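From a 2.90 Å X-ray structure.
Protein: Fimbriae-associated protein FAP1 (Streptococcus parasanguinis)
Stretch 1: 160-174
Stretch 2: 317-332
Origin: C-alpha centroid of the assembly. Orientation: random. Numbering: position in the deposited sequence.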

# COMPACT_ATOMS: atom_id res chain seq x y z
N GLY A 160 13.45 4.82 -0.48
CA GLY A 160 12.37 3.83 -0.44
C GLY A 160 12.01 3.06 -1.72
O GLY A 160 12.41 3.41 -2.82
N THR A 161 11.10 2.11 -1.52
CA THR A 161 11.18 0.75 -2.02
C THR A 161 9.86 0.28 -2.53
O THR A 161 8.86 0.53 -1.90
CB THR A 161 11.52 -0.12 -0.83
OG1 THR A 161 12.60 0.50 -0.12
CG2 THR A 161 11.92 -1.50 -1.26
N GLN A 162 9.84 -0.37 -3.70
CA GLN A 162 8.63 -1.00 -4.20
C GLN A 162 8.72 -2.46 -3.81
O GLN A 162 9.80 -3.04 -3.81
CB GLN A 162 8.48 -0.84 -5.71
CG GLN A 162 7.06 -1.22 -6.16
CD GLN A 162 6.49 -0.41 -7.36
OE1 GLN A 162 7.23 0.27 -8.09
NE2 GLN A 162 5.16 -0.51 -7.58
N TYR A 163 7.58 -3.05 -3.50
CA TYR A 163 7.52 -4.40 -3.00
C TYR A 163 6.63 -5.26 -3.88
O TYR A 163 5.51 -4.83 -4.21
CB TYR A 163 6.92 -4.37 -1.63
CG TYR A 163 7.80 -3.79 -0.54
CD1 TYR A 163 8.71 -4.58 0.15
CD2 TYR A 163 7.69 -2.48 -0.15
CE1 TYR A 163 9.50 -4.07 1.18
CE2 TYR A 163 8.48 -1.97 0.90
CZ TYR A 163 9.39 -2.77 1.55
OH TYR A 163 10.17 -2.27 2.57
N TYR A 164 7.11 -6.45 -4.25
CA TYR A 164 6.43 -7.25 -5.23
C TYR A 164 5.87 -8.50 -4.58
O TYR A 164 5.92 -8.67 -3.36
CB TYR A 164 7.37 -7.60 -6.38
CG TYR A 164 7.93 -6.38 -7.08
CD1 TYR A 164 7.46 -5.97 -8.33
CD2 TYR A 164 8.95 -5.63 -6.48
CE1 TYR A 164 8.00 -4.81 -8.97
CE2 TYR A 164 9.48 -4.50 -7.10
CZ TYR A 164 9.01 -4.08 -8.33
OH TYR A 164 9.57 -2.92 -8.85
N TRP A 165 5.33 -9.39 -5.38
CA TRP A 165 4.80 -10.66 -4.88
C TRP A 165 5.35 -11.82 -5.73
O TRP A 165 5.17 -11.87 -6.94
CB TRP A 165 3.27 -10.60 -4.93
CG TRP A 165 2.56 -11.85 -4.66
CD1 TRP A 165 2.02 -12.69 -5.57
CD2 TRP A 165 2.25 -12.39 -3.38
NE1 TRP A 165 1.43 -13.74 -4.96
CE2 TRP A 165 1.55 -13.60 -3.60
CE3 TRP A 165 2.54 -12.01 -2.07
CZ2 TRP A 165 1.12 -14.40 -2.57
CZ3 TRP A 165 2.12 -12.81 -1.05
CH2 TRP A 165 1.41 -14.01 -1.31
N ALA A 166 6.10 -12.69 -5.09
CA ALA A 166 6.32 -14.05 -5.58
C ALA A 166 5.28 -14.80 -4.84
O ALA A 166 5.03 -14.46 -3.65
CB ALA A 166 7.69 -14.60 -5.18
N GLY A 167 4.71 -15.81 -5.48
CA GLY A 167 3.72 -16.62 -4.80
C GLY A 167 4.50 -17.81 -4.35
O GLY A 167 5.38 -17.68 -3.50
N GLY A 168 4.25 -18.95 -4.98
CA GLY A 168 5.14 -20.08 -4.79
C GLY A 168 6.38 -20.05 -5.69
O GLY A 168 6.94 -21.13 -6.00
N ASN A 169 6.81 -18.86 -6.15
CA ASN A 169 7.83 -18.78 -7.20
C ASN A 169 8.61 -17.47 -7.21
O ASN A 169 8.29 -16.52 -7.93
CB ASN A 169 7.17 -19.00 -8.56
CG ASN A 169 8.17 -19.33 -9.64
OD1 ASN A 169 9.36 -19.41 -9.41
ND2 ASN A 169 7.66 -19.51 -10.84
N ALA A 170 9.66 -17.41 -6.41
CA ALA A 170 10.56 -16.27 -6.41
C ALA A 170 11.19 -15.94 -7.79
O ALA A 170 11.87 -14.92 -7.93
CB ALA A 170 11.66 -16.47 -5.38
N ASN A 171 10.98 -16.80 -8.80
CA ASN A 171 11.51 -16.53 -10.13
C ASN A 171 10.47 -15.99 -11.08
O ASN A 171 10.71 -15.88 -12.29
CB ASN A 171 12.11 -17.78 -10.72
CG ASN A 171 13.28 -18.33 -9.89
OD1 ASN A 171 13.92 -17.58 -9.13
ND2 ASN A 171 13.56 -19.62 -10.04
N ASN A 172 9.31 -15.65 -10.53
CA ASN A 172 8.21 -15.12 -11.32
C ASN A 172 7.54 -14.00 -10.59
O ASN A 172 6.36 -14.05 -10.30
CB ASN A 172 7.20 -16.22 -11.65
CG ASN A 172 6.31 -15.84 -12.80
OD1 ASN A 172 6.73 -15.15 -13.73
ND2 ASN A 172 5.07 -16.26 -12.74
N LEU A 173 8.32 -12.98 -10.28
CA LEU A 173 7.80 -11.89 -9.47
C LEU A 173 6.76 -11.15 -10.27
O LEU A 173 6.84 -11.10 -11.52
CB LEU A 173 8.90 -10.92 -9.00
CG LEU A 173 9.48 -11.24 -7.63
CD1 LEU A 173 9.78 -12.70 -7.57
CD2 LEU A 173 10.70 -10.46 -7.36
N LYS A 174 5.82 -10.59 -9.52
CA LYS A 174 4.69 -9.85 -10.06
C LYS A 174 4.35 -8.64 -9.23
O LYS A 174 4.49 -8.68 -8.01
CB LYS A 174 3.49 -10.79 -10.18
CG LYS A 174 3.33 -11.29 -11.59
CD LYS A 174 3.06 -12.77 -11.73
CE LYS A 174 2.61 -13.00 -13.21
NZ LYS A 174 3.03 -14.32 -13.76
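Stretch 2 (317-332) TAPYVIANDSGTAIGG

How does stretch 2 meet the start of stretch 1? It arrives in pieces: a strand from Ala318 to about Ile322, a short strand at Gly327 and Thr328, then, past a corner at Ala329, a strand from about Ile330 that continues beyond Gly332. The segment around Tyr163 and Tyr164 lies between the first and last of these, with Gly332 hydrogen-bonded to Tyr163 and the 318-322 strand to Tyr164. Contact begins at Thr161, whose CG2 lies 3.8 Å from Pro319 CG, and at Gln162, whose carbonyl O comes within 3.3 Å of the same Pro319 CG. The side chain of Gln162 starts out away from stretch 2, but Gln162 CA makes a CA-H...O contact of 3.6 Å with Gly332 O.

What holds Tyr163 and Tyr164 in place? The backbone does, through four hydrogen bonds. Tyr163 and Gly332 form an antiparallel pair, hydrogen-bonded both ways: Tyr163 N to Gly332 O at 2.7 Å and Gly332 N to Tyr163 O at 3.1 Å. At Tyr164 the partner changes, and the bridge is a single one. Tyr164 N donates to Pro319 O at 3.0 Å, and Val321 N donates to Tyr164 O at 3.0 Å, so that these two bonds flank Tyr320, whose CA is 4.4 Å from Tyr164 CA. The glycines have different reasons: an ideal CB on Gly331 would lie a tight 3.2 Å from Tyr163 O, whereas Gly332 has backbone angles that would jam a CB against the carbonyl O of Gly331. Beside these two bridges, Tyr163 CD1 lies 4.1 Å from Pro319 CG, and Tyr164 CE2 lies 3.7 Å from Ala318 CB.

Where does Trp165 put its large ring? Its CA-to-CB bond points away overall, yet Trp165 CB is 3.1 Å from Ile330 O, and the t rotamer at chi1 leaves the indole among Val321, Ala323 and the run from Gly327 to Ile330. Over one face, Ala329 CA stands 3.9 Å from the centroid of the Trp165 five-membered ring, almost exactly on its normal, in a CH-pi contact placed at the chain's corner. Around it, Trp165 CZ2 is 3.2 Å from Thr328 OG1 and Trp165 CE3 is 3.8 Å from Ile330 CB. Trp165 has more area covered by stretch 2 than any other residue of stretch 1.

What do the remaining residues of stretch 1 contribute? Ala166, Ala170 and Leu173 pack against Tyr320, and Leu173 also reaches Ala318. Ala166 points toward stretch 2 and sets its CB over a face of the Tyr320 ring, 3.9 Å from the ring centroid. The chain then leaves the contact through Gly167 and Gly168 and folds back in a type I turn from Asn169 to Asn172, within which Ala170 CB approaches Tyr320 OH at 3.4 Å. Leu173 points back toward stretch 2, with Leu173 CD2 4.0 Å from Ala318 CB. The backbones of Trp165 and Lys174 are hydrogen-bonded both ways, which closes the base of the loop.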

# COMPACT_ATOMS: atom_id res chain seq x y z
N THR A 317 17.04 -6.46 -8.11
CA THR A 317 16.95 -7.36 -7.02
C THR A 317 15.82 -6.68 -6.36
O THR A 317 15.97 -5.59 -5.82
CB THR A 317 18.19 -7.37 -6.15
OG1 THR A 317 18.87 -6.12 -6.35
CG2 THR A 317 19.10 -8.62 -6.50
N ALA A 318 14.67 -7.28 -6.52
CA ALA A 318 13.43 -6.69 -6.10
C ALA A 318 12.95 -7.44 -4.88
O ALA A 318 12.80 -8.65 -4.92
CB ALA A 318 12.41 -6.81 -7.22
N PRO A 319 12.69 -6.73 -3.82
CA PRO A 319 12.16 -7.42 -2.66
C PRO A 319 10.72 -7.88 -2.87
O PRO A 319 9.93 -7.18 -3.49
CB PRO A 319 12.19 -6.33 -1.59
CG PRO A 319 11.88 -5.11 -2.35
CD PRO A 319 12.50 -5.28 -3.72
N TYR A 320 10.37 -9.02 -2.30
CA TYR A 320 8.98 -9.43 -2.35
C TYR A 320 8.47 -9.76 -0.99
O TYR A 320 9.27 -10.12 -0.13
CB TYR A 320 8.79 -10.63 -3.28
CG TYR A 320 9.52 -11.88 -2.94
CD1 TYR A 320 10.74 -12.17 -3.54
CD2 TYR A 320 8.97 -12.82 -2.09
CE1 TYR A 320 11.42 -13.34 -3.27
CE2 TYR A 320 9.64 -14.00 -1.81
CZ TYR A 320 10.86 -14.26 -2.40
OH TYR A 320 11.53 -15.42 -2.13
N VAL A 321 7.14 -9.66 -0.82
CA VAL A 321 6.47 -10.02 0.45
C VAL A 321 6.01 -11.47 0.56
O VAL A 321 5.50 -12.06 -0.42
CB VAL A 321 5.23 -9.16 0.67
CG1 VAL A 321 4.48 -9.63 1.93
CG2 VAL A 321 5.62 -7.68 0.77
N ILE A 322 6.22 -12.04 1.74
CA ILE A 322 5.69 -13.35 2.08
C ILE A 322 4.51 -13.14 3.02
O ILE A 322 4.59 -12.38 4.01
CB ILE A 322 6.73 -14.22 2.77
CG1 ILE A 322 7.80 -14.69 1.78
CG2 ILE A 322 6.05 -15.43 3.44
CD1 ILE A 322 9.21 -14.87 2.39
N ALA A 323 3.42 -13.84 2.73
CA ALA A 323 2.22 -13.57 3.47
C ALA A 323 2.43 -14.07 4.86
O ALA A 323 3.15 -15.04 5.07
CB ALA A 323 1.05 -14.24 2.82
N ASN A 324 1.83 -13.38 5.83
CA ASN A 324 1.90 -13.82 7.22
C ASN A 324 1.00 -15.05 7.41
O ASN A 324 1.30 -15.95 8.17
CB ASN A 324 1.50 -12.67 8.18
CG ASN A 324 2.51 -11.53 8.19
OD1 ASN A 324 3.71 -11.75 7.98
ND2 ASN A 324 2.04 -10.30 8.40
N ASP A 325 -0.10 -15.05 6.68
CA ASP A 325 -1.03 -16.14 6.69
C ASP A 325 -1.70 -16.28 5.32
O ASP A 325 -1.13 -16.86 4.39
CB ASP A 325 -2.11 -15.91 7.76
CG ASP A 325 -2.02 -16.92 8.93
OD1 ASP A 325 -1.77 -16.41 10.09
OD2 ASP A 325 -2.22 -18.17 8.68
N SER A 326 -2.88 -15.68 5.21
CA SER A 326 -3.87 -16.07 4.22
C SER A 326 -4.04 -14.97 3.18
O SER A 326 -4.87 -15.09 2.26
CB SER A 326 -5.19 -16.34 4.94
OG SER A 326 -5.60 -15.14 5.59
N GLY A 327 -3.28 -13.90 3.37
CA GLY A 327 -3.21 -12.83 2.41
C GLY A 327 -2.49 -13.30 1.17
O GLY A 327 -1.68 -14.25 1.22
N THR A 328 -2.81 -12.67 0.05
CA THR A 328 -2.19 -13.02 -1.20
C THR A 328 -2.19 -11.78 -2.09
O THR A 328 -2.75 -10.75 -1.73
CB THR A 328 -2.89 -14.24 -1.87
OG1 THR A 328 -2.06 -14.86 -2.86
CG2 THR A 328 -4.18 -13.81 -2.48
N ALA A 329 -1.54 -11.89 -3.25
CA ALA A 329 -1.29 -10.77 -4.16
C ALA A 329 -0.88 -9.52 -3.41
O ALA A 329 -1.39 -8.46 -3.66
CB ALA A 329 -2.48 -10.48 -4.99
N ILE A 330 0.05 -9.64 -2.47
CA ILE A 330 0.49 -8.47 -1.73
C ILE A 330 1.54 -7.66 -2.47
O ILE A 330 2.47 -8.19 -3.07
CB ILE A 330 1.11 -8.86 -0.43
CG1 ILE A 330 0.06 -9.56 0.43
CG2 ILE A 330 1.63 -7.66 0.24
CD1 ILE A 330 0.60 -10.24 1.68
N GLY A 331 1.43 -6.35 -2.43
CA GLY A 331 2.47 -5.50 -3.00
C GLY A 331 2.27 -4.11 -2.48
O GLY A 331 1.26 -3.83 -1.83
N GLY A 332 3.23 -3.23 -2.74
CA GLY A 332 3.14 -1.92 -2.16
C GLY A 332 4.42 -1.17 -2.17
O GLY A 332 5.37 -1.54 -2.89